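Local atomic coordinates of LanC-like protein GCR2 (Arabidopsis thaliana, PDB entry 3T33), a protein that may play a role in abscisic acid signalling and belongs to the zinc-binding LanC-like family. Residues Trp65-Arg70 with Leu85-Leu90; Asp102-Cys107 with Lys142-Asp147; Ala140-Cys143 with Leu149-Arg152. All coordinates share one frame; numbering follows the deposited sequence.

Interaction 1 of 3, residues Trp65-Arg70 with Leu85-Leu90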
loop_
_atom_site.group_PDB
_atom_site.type_symbol
_atom_site.label_atom_id
_atom_site.label_comp_id
_atom_site.label_asym_id
_atom_site.label_seq_id
_atom_site.Cartn_x
_atom_site.Cartn_y
_atom_site.Cartn_z
ATOM N N TRP A 65 5.778 15.116 15.683
ATOM C CA TRP A 65 6.856 15.699 16.484
ATOM C C TRP A 65 8.202 15.685 15.749
ATOM O O TRP A 65 8.825 16.720 15.596
ATOM C CB TRP A 65 6.994 15.071 17.863
ATOM C CG TRP A 65 7.947 15.867 18.681
ATOM C CD1 TRP A 65 9.219 15.508 19.065
ATOM C CD2 TRP A 65 7.746 17.199 19.164
ATOM N NE1 TRP A 65 9.801 16.528 19.764
ATOM C CE2 TRP A 65 8.922 17.584 19.829
ATOM C CE3 TRP A 65 6.668 18.111 19.105
ATOM C CZ2 TRP A 65 9.062 18.839 20.432
ATOM C CZ3 TRP A 65 6.813 19.369 19.718
ATOM C CH2 TRP A 65 7.993 19.704 20.371
ATOM N N GLU A 66 8.588 14.509 15.249
ATOM C CA GLU A 66 9.926 14.240 14.758
ATOM C C GLU A 66 10.154 14.779 13.371
ATOM O O GLU A 66 11.234 15.215 13.072
ATOM C CB GLU A 66 10.205 12.733 14.739
ATOM C CG GLU A 66 10.294 12.075 16.096
ATOM C CD GLU A 66 11.391 12.714 16.985
ATOM O OE1 GLU A 66 12.417 13.187 16.423
ATOM O OE2 GLU A 66 11.217 12.787 18.240
ATOM N N THR A 67 9.148 14.738 12.503
ATOM C CA THR A 67 9.376 15.027 11.117
ATOM C C THR A 67 9.072 16.473 10.825
ATOM O O THR A 67 9.465 16.979 9.796
ATOM C CB THR A 67 8.523 14.102 10.170
ATOM O OG1 THR A 67 7.114 14.310 10.364
ATOM C CG2 THR A 67 8.881 12.640 10.361
ATOM N N TRP A 68 8.361 17.130 11.734
ATOM C CA TRP A 68 7.937 18.508 11.513
ATOM C C TRP A 68 8.483 19.481 12.554
ATOM O O TRP A 68 9.171 20.442 12.212
ATOM C CB TRP A 68 6.409 18.594 11.471
ATOM C CG TRP A 68 5.895 19.907 10.966
ATOM C CD1 TRP A 68 5.126 20.804 11.648
ATOM C CD2 TRP A 68 6.115 20.474 9.668
ATOM N NE1 TRP A 68 4.852 21.892 10.856
ATOM C CE2 TRP A 68 5.448 21.714 9.636
ATOM C CE3 TRP A 68 6.810 20.051 8.531
ATOM C CZ2 TRP A 68 5.456 22.537 8.511
ATOM C CZ3 TRP A 68 6.817 20.870 7.415
ATOM C CH2 TRP A 68 6.144 22.098 7.414
ATOM N N GLU A 69 8.170 19.235 13.822
ATOM C CA GLU A 69 8.554 20.179 14.903
ATOM C C GLU A 69 10.029 20.128 15.274
ATOM O O GLU A 69 10.717 21.149 15.175
ATOM C CB GLU A 69 7.629 20.086 16.146
ATOM C CG GLU A 69 6.165 20.528 15.861
ATOM C CD GLU A 69 6.023 22.050 15.748
ATOM O OE1 GLU A 69 6.964 22.756 16.180
ATOM O OE2 GLU A 69 4.986 22.552 15.233
ATOM N N ARG A 70 10.531 18.961 15.663
ATOM C CA ARG A 70 11.951 18.805 15.945
ATOM C C ARG A 70 12.834 19.436 14.821
ATOM O O ARG A 70 13.756 20.233 15.084
ATOM C CB ARG A 70 12.299 17.324 16.077
ATOM C CG ARG A 70 13.810 17.041 16.141
ATOM C CD ARG A 70 14.311 17.152 17.585
ATOM N NE ARG A 70 13.557 16.244 18.451
ATOM C CZ ARG A 70 13.913 14.979 18.712
ATOM N NH1 ARG A 70 15.036 14.472 18.195
ATOM N NH2 ARG A 70 13.145 14.221 19.499
ATOM N N LEU A 85 6.053 14.278 2.887
ATOM C CA LEU A 85 4.761 14.007 2.331
ATOM C C LEU A 85 4.107 12.759 2.996
ATOM O O LEU A 85 2.889 12.711 3.130
ATOM C CB LEU A 85 4.823 13.850 0.792
ATOM C CG LEU A 85 3.421 14.075 0.192
ATOM C CD1 LEU A 85 2.939 15.582 0.183
ATOM C CD2 LEU A 85 3.279 13.482 -1.196
ATOM N N GLY A 86 4.918 11.784 3.392
ATOM C CA GLY A 86 4.458 10.655 4.221
ATOM C C GLY A 86 3.712 11.143 5.446
ATOM O O GLY A 86 2.657 10.637 5.794
ATOM N N THR A 87 4.201 12.202 6.049
ATOM C CA THR A 87 3.560 12.765 7.226
ATOM C C THR A 87 2.270 13.453 6.867
ATOM O O THR A 87 1.251 13.215 7.540
ATOM C CB THR A 87 4.535 13.738 7.937
ATOM O OG1 THR A 87 5.670 12.972 8.380
ATOM C CG2 THR A 87 3.885 14.417 9.097
ATOM N N ALA A 88 2.277 14.269 5.799
ATOM C CA ALA A 88 1.063 14.883 5.350
ATOM C C ALA A 88 -0.022 13.833 5.054
ATOM O O ALA A 88 -1.215 14.022 5.348
ATOM C CB ALA A 88 1.336 15.742 4.054
ATOM N N TYR A 89 0.370 12.740 4.420
ATOM C CA TYR A 89 -0.611 11.720 4.054
ATOM C C TYR A 89 -1.196 11.041 5.270
ATOM O O TYR A 89 -2.379 10.761 5.345
ATOM C CB TYR A 89 0.012 10.703 3.050
ATOM C CG TYR A 89 -1.022 10.021 2.197
ATOM C CD1 TYR A 89 -2.196 10.658 1.790
ATOM C CD2 TYR A 89 -0.875 8.679 1.875
ATOM C CE1 TYR A 89 -3.172 9.960 1.032
ATOM C CE2 TYR A 89 -1.814 8.003 1.140
ATOM C CZ TYR A 89 -2.943 8.626 0.700
ATOM O OH TYR A 89 -3.821 7.816 -0.035
ATOM N N LEU A 90 -0.358 10.799 6.241
ATOM C CA LEU A 90 -0.822 10.213 7.505
ATOM C C LEU A 90 -1.849 11.159 8.168
ATOM O O LEU A 90 -2.856 10.709 8.761
ATOM C CB LEU A 90 0.373 9.926 8.406
ATOM C CG LEU A 90 -0.043 9.562 9.869
ATOM C CD1 LEU A 90 -0.895 8.273 9.927
ATOM C CD2 LEU A 90 1.225 9.455 10.778
#
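Thr67 and Thr87 meet through their hydroxyls, OG1 of Thr67 lying 2.8 Å from OG1 of Thr87 as a close polar pair, in the one close contact between residues 65-70 and 85-90. The two side chains lie antiparallel, side by side, which brings the methyl CG2 of Thr87 to 3.5 Å from Thr67 OG1. Thr67 holds its hydroxyl between its own backbone N and carbonyl carbon (chi1 63°), where OG1 also hydrogen-bonds to the carbonyl O of Val63, one turn earlier in the same helix. That backbone partner probably helps to hold the oxygen facing Thr87, while Val63 itself packs on the Thr87 side chain. The chain around Thr67 has a wider, pi-type turn, in which Arg70 N bonds to Trp65 O at 2.8 Å. Glu66, on the same turn, forms a salt bridge with Lys62. The two threonines thus join the end of helix 45-69 to the start of helix 84-98, with Asn110 of helix 101-118 touching both Trp68 and Thr87, and Phe386 of a loop lying against Thr67.

Interaction 2 of 3, residues Asp102-Cys107 with Lys142-Asp147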
loop_
_atom_site.group_PDB
_atom_site.type_symbol
_atom_site.label_atom_id
_atom_site.label_comp_id
_atom_site.label_asym_id
_atom_site.label_seq_id
_atom_site.Cartn_x
_atom_site.Cartn_y
_atom_site.Cartn_z
ATOM N N ASP A 102 -7.899 20.257 12.074
ATOM C CA ASP A 102 -6.501 20.630 12.310
ATOM C C ASP A 102 -5.525 19.660 11.623
ATOM O O ASP A 102 -4.388 20.049 11.279
ATOM C CB ASP A 102 -6.172 20.742 13.808
ATOM C CG ASP A 102 -6.896 21.928 14.495
ATOM O OD1 ASP A 102 -7.384 22.886 13.806
ATOM O OD2 ASP A 102 -6.994 21.893 15.755
ATOM N N ASP A 103 -5.960 18.399 11.486
ATOM C CA ASP A 103 -5.181 17.375 10.774
ATOM C C ASP A 103 -5.061 17.812 9.279
ATOM O O ASP A 103 -4.013 17.702 8.704
ATOM C CB ASP A 103 -5.810 15.965 10.868
ATOM C CG ASP A 103 -5.449 15.208 12.173
ATOM O OD1 ASP A 103 -4.500 15.581 12.892
ATOM O OD2 ASP A 103 -6.138 14.201 12.488
ATOM N N LEU A 104 -6.164 18.252 8.679
ATOM C CA LEU A 104 -6.178 18.675 7.284
ATOM C C LEU A 104 -5.321 19.921 7.052
ATOM O O LEU A 104 -4.567 19.983 6.095
ATOM C CB LEU A 104 -7.601 18.928 6.855
ATOM C CG LEU A 104 -7.895 19.415 5.429
ATOM C CD1 LEU A 104 -7.450 18.349 4.403
ATOM C CD2 LEU A 104 -9.358 19.666 5.323
ATOM N N LYS A 105 -5.407 20.894 7.956
ATOM C CA LYS A 105 -4.603 22.112 7.852
ATOM C C LYS A 105 -3.150 21.772 7.953
ATOM O O LYS A 105 -2.339 22.292 7.217
ATOM C CB LYS A 105 -4.997 23.159 8.924
ATOM C CG LYS A 105 -6.015 24.160 8.385
ATOM C CD LYS A 105 -6.950 24.700 9.456
ATOM C CE LYS A 105 -8.335 24.978 8.867
ATOM N NZ LYS A 105 -9.470 24.467 9.773
ATOM N N LEU A 106 -2.804 20.918 8.891
ATOM C CA LEU A 106 -1.408 20.677 9.102
ATOM C C LEU A 106 -0.889 19.971 7.836
ATOM O O LEU A 106 0.213 20.289 7.340
ATOM C CB LEU A 106 -1.186 19.815 10.341
ATOM C CG LEU A 106 0.307 19.706 10.664
ATOM C CD1 LEU A 106 0.878 21.148 10.805
ATOM C CD2 LEU A 106 0.562 18.875 11.929
ATOM N N CYS A 107 -1.699 19.005 7.362
ATOM C CA CYS A 107 -1.520 18.330 6.084
ATOM C C CYS A 107 -1.054 19.314 5.024
ATOM O O CYS A 107 0.043 19.187 4.494
ATOM C CB CYS A 107 -2.838 17.670 5.613
ATOM S SG CYS A 107 -2.642 16.884 3.935
ATOM N N LYS A 142 -9.295 20.583 -1.941
ATOM C CA LYS A 142 -10.688 20.319 -2.235
ATOM C C LYS A 142 -11.434 20.007 -0.922
ATOM O O LYS A 142 -12.525 20.501 -0.704
ATOM C CB LYS A 142 -10.832 19.163 -3.263
ATOM C CG LYS A 142 -12.041 19.266 -4.227
ATOM C CD LYS A 142 -12.111 20.656 -4.883
ATOM C CE LYS A 142 -13.217 20.817 -5.929
ATOM N NZ LYS A 142 -13.157 22.226 -6.456
ATOM N N CYS A 143 -10.849 19.218 -0.030
ATOM C CA CYS A 143 -11.583 18.900 1.209
ATOM C C CYS A 143 -11.784 20.161 2.045
ATOM O O CYS A 143 -12.874 20.393 2.585
ATOM C CB CYS A 143 -10.888 17.806 2.008
ATOM S SG CYS A 143 -10.874 16.257 1.112
ATOM N N LEU A 144 -10.751 20.990 2.092
ATOM C CA LEU A 144 -10.779 22.200 2.846
ATOM C C LEU A 144 -11.729 23.263 2.264
ATOM O O LEU A 144 -12.201 24.128 2.988
ATOM C CB LEU A 144 -9.366 22.725 3.041
ATOM C CG LEU A 144 -9.215 23.927 3.984
ATOM C CD1 LEU A 144 -9.516 23.565 5.481
ATOM C CD2 LEU A 144 -7.844 24.557 3.827
ATOM N N GLY A 145 -12.040 23.163 0.972
ATOM C CA GLY A 145 -12.984 24.053 0.305
ATOM C C GLY A 145 -12.280 25.266 -0.276
ATOM O O GLY A 145 -12.946 26.287 -0.609
ATOM N N ASP A 146 -10.950 25.154 -0.423
ATOM C CA ASP A 146 -10.117 26.219 -0.965
ATOM C C ASP A 146 -9.861 25.995 -2.458
ATOM O O ASP A 146 -8.866 25.363 -2.827
ATOM C CB ASP A 146 -8.790 26.284 -0.213
ATOM C CG ASP A 146 -7.956 27.497 -0.594
ATOM O OD1 ASP A 146 -8.271 28.104 -1.634
ATOM O OD2 ASP A 146 -6.985 27.833 0.150
ATOM N N ASP A 147 -10.756 26.520 -3.300
ATOM C CA ASP A 147 -10.661 26.383 -4.756
ATOM C C ASP A 147 -9.360 26.948 -5.325
ATOM O O ASP A 147 -8.730 26.288 -6.114
ATOM C CB ASP A 147 -11.873 27.006 -5.470
ATOM C CG ASP A 147 -13.199 26.186 -5.280
ATOM O OD1 ASP A 147 -13.158 24.960 -4.945
ATOM O OD2 ASP A 147 -14.304 26.778 -5.492
#
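Leu104 pushes one branch, CD2, against the last turn of the helix that ends at Leu144, and its side chain runs oblique to that of Leu144. The methyl lies 3.8 Å from Leu144 CB and equally near Leu144 N, with Cys143 CB a little farther off at 4.1 Å, so a single branch rests on backbone and two beta carbons together. Leu104 reaches there because CG stands opposite its backbone N (chi1 179°), extending the side chain toward helix 130-144. Leu144 has the same first torsion, and its CD1 comes back to 3.9 Å from Leu104 CD2. Lys105 crosses Leu144 at about a right angle; its chain bends near the end and lays CE 3.9 Å from Leu144 CD1, so that aliphatic carbon covers the outer side of the leucine while the residue itself stays exposed. Past Leu144 the helix closes in a Schellman motif, with Gly145 at positive phi (90°) as its C-prime residue, Asp146 N turned back to Ala141 O and Gly145 N bonded weakly to Lys142 O. Asp146 then serves as N-cap of the next helix, its OD1 accepting from Leu149 N. On the far flank of the turn Lys142 NZ forms a salt bridge with Asp147 OD1 (3.1 Å), approaching from 44° above the carboxylate plane. Between helices 101-118 and 130-144 the contact is therefore made by carbon: leucine methyls, two beta carbons and a lysine methylene, with one methyl also resting on a backbone N, whereas the charges and caps serve the connection to the following helix.

Interaction 3 of 3, residues Ala140-Cys143 with Leu149-Arg152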
loop_
_atom_site.group_PDB
_atom_site.type_symbol
_atom_site.label_atom_id
_atom_site.label_comp_id
_atom_site.label_asym_id
_atom_site.label_seq_id
_atom_site.Cartn_x
_atom_site.Cartn_y
_atom_site.Cartn_z
ATOM N N ALA A 140 -6.425 17.552 -0.680
ATOM C CA ALA A 140 -6.525 18.203 0.631
ATOM C C ALA A 140 -7.175 19.579 0.509
ATOM O O ALA A 140 -8.035 19.889 1.301
ATOM C CB ALA A 140 -5.187 18.256 1.338
ATOM N N ALA A 141 -6.825 20.349 -0.526
ATOM C CA ALA A 141 -7.465 21.665 -0.809
ATOM C C ALA A 141 -8.935 21.591 -1.160
ATOM O O ALA A 141 -9.717 22.461 -0.785
ATOM C CB ALA A 141 -6.694 22.456 -1.914
ATOM N N LYS A 142 -9.295 20.583 -1.941
ATOM C CA LYS A 142 -10.688 20.319 -2.235
ATOM C C LYS A 142 -11.434 20.007 -0.922
ATOM O O LYS A 142 -12.525 20.501 -0.704
ATOM C CB LYS A 142 -10.832 19.163 -3.263
ATOM C CG LYS A 142 -12.041 19.266 -4.227
ATOM C CD LYS A 142 -12.111 20.656 -4.883
ATOM C CE LYS A 142 -13.217 20.817 -5.929
ATOM N NZ LYS A 142 -13.157 22.226 -6.456
ATOM N N CYS A 143 -10.849 19.218 -0.030
ATOM C CA CYS A 143 -11.583 18.900 1.209
ATOM C C CYS A 143 -11.784 20.161 2.045
ATOM O O CYS A 143 -12.874 20.393 2.585
ATOM C CB CYS A 143 -10.888 17.806 2.008
ATOM S SG CYS A 143 -10.874 16.257 1.112
ATOM N N LEU A 149 -6.247 27.394 -4.033
ATOM C CA LEU A 149 -5.179 26.468 -3.711
ATOM C C LEU A 149 -5.311 25.178 -4.566
ATOM O O LEU A 149 -4.338 24.581 -4.975
ATOM C CB LEU A 149 -5.336 26.067 -2.261
ATOM C CG LEU A 149 -4.099 26.060 -1.395
ATOM C CD1 LEU A 149 -4.282 25.011 -0.333
ATOM C CD2 LEU A 149 -2.869 25.801 -2.185
ATOM N N TYR A 150 -6.529 24.748 -4.796
ATOM C CA TYR A 150 -6.760 23.571 -5.580
ATOM C C TYR A 150 -6.219 23.748 -7.011
ATOM O O TYR A 150 -5.499 22.841 -7.518
ATOM C CB TYR A 150 -8.232 23.244 -5.624
ATOM C CG TYR A 150 -8.607 22.317 -6.755
ATOM C CD1 TYR A 150 -8.198 20.989 -6.733
ATOM C CD2 TYR A 150 -9.436 22.741 -7.806
ATOM C CE1 TYR A 150 -8.556 20.132 -7.708
ATOM C CE2 TYR A 150 -9.799 21.856 -8.820
ATOM C CZ TYR A 150 -9.344 20.563 -8.770
ATOM O OH TYR A 150 -9.648 19.615 -9.743
ATOM N N ASP A 151 -6.560 24.904 -7.639
ATOM C CA ASP A 151 -6.175 25.195 -9.027
ATOM C C ASP A 151 -4.697 25.231 -9.106
ATOM O O ASP A 151 -4.074 24.722 -10.066
ATOM C CB ASP A 151 -6.677 26.541 -9.457
ATOM C CG ASP A 151 -8.200 26.590 -9.550
ATOM O OD1 ASP A 151 -8.840 25.549 -9.856
ATOM O OD2 ASP A 151 -8.734 27.693 -9.340
ATOM N N ARG A 152 -4.110 25.798 -8.073
ATOM C CA ARG A 152 -2.693 25.975 -8.089
ATOM C C ARG A 152 -1.961 24.617 -8.060
ATOM O O ARG A 152 -0.977 24.431 -8.792
ATOM C CB ARG A 152 -2.279 26.948 -6.979
ATOM C CG ARG A 152 -0.902 26.690 -6.326
ATOM C CD ARG A 152 -0.662 27.672 -5.130
ATOM N NE ARG A 152 0.148 27.039 -4.080
ATOM C CZ ARG A 152 0.228 27.448 -2.813
ATOM N NH1 ARG A 152 -0.462 28.505 -2.391
ATOM N NH2 ARG A 152 0.998 26.764 -1.964
#
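Ala141 and Tyr150 bring helices 130-144 and 147-158 close together, their CA atoms 5.2 Å apart. The small side chain permits this approach: Ala141 CB sits 3.7 Å from Tyr150 N and 4.1 Å from Tyr150 CB, packing on the backbone as much as on the side chain. Leu149 closes around the same methyl, its CD1 at 3.9 Å from Ala141 CB and its own CB equally near. The other branch of Leu149, CD2, lies over the centre of the Arg152 guanidinium. Tyr150 has CG opposite its backbone N (chi1 161°), which carries the ring past Ala141 and turns one face to Lys142. The lysine chain leaves its helix, bends at chi2 (50°) and then runs straight through chi3 and chi4, passing over the ring with CD 4.2 Å above its plane, over its centre. NZ overshoots toward the rim: it lies 4.4 Å from the ring centroid, 29° off the normal, in an off-centre cation-pi contact whose nearest ring atom is Tyr150 CD2. The ammonium touches both the ring face and the carboxylate of Asp147, its stronger polar partner, and this pairing probably helps to keep the chain folded over the ring. At the far end of the ring, Tyr150 OH hydrogen-bonds to Ser192 OG, tethering the tip of the tyrosine. Ile188 of helix 174-188 touches both Lys142 and Tyr150. The whole packs two consecutive helices through an alanine, joined by a short turn that closes one with a Schellman motif and opens the next with an Asp146 N-cap, in the alpha/alpha barrel (toroid) of LanC-like proteins, well away from the zinc site.

How the interactions relate
Interactions 2 and 3 share Lys142, Cys143 and helix 130-144: one side of that helix packs on helix 101-118, another on helix 147-158, and the centres of the two contacts lie about 8 Å apart. Interaction 1 joins the two helices that precede them in the chain, its centre about 16 Å from that of interaction 2, which it touches through Trp68 with Leu106 and Ala88 with Cys107. All three are partly buried and near the periphery. Interaction 1 is the polar one, a lone hydroxyl pair over a small area, whereas interaction 2 is apolar and interaction 3 adds a cation-pi contact to apolar packing. Interactions 2 and 3 bury similar, larger areas, both at the C-terminal end of helix 130-144.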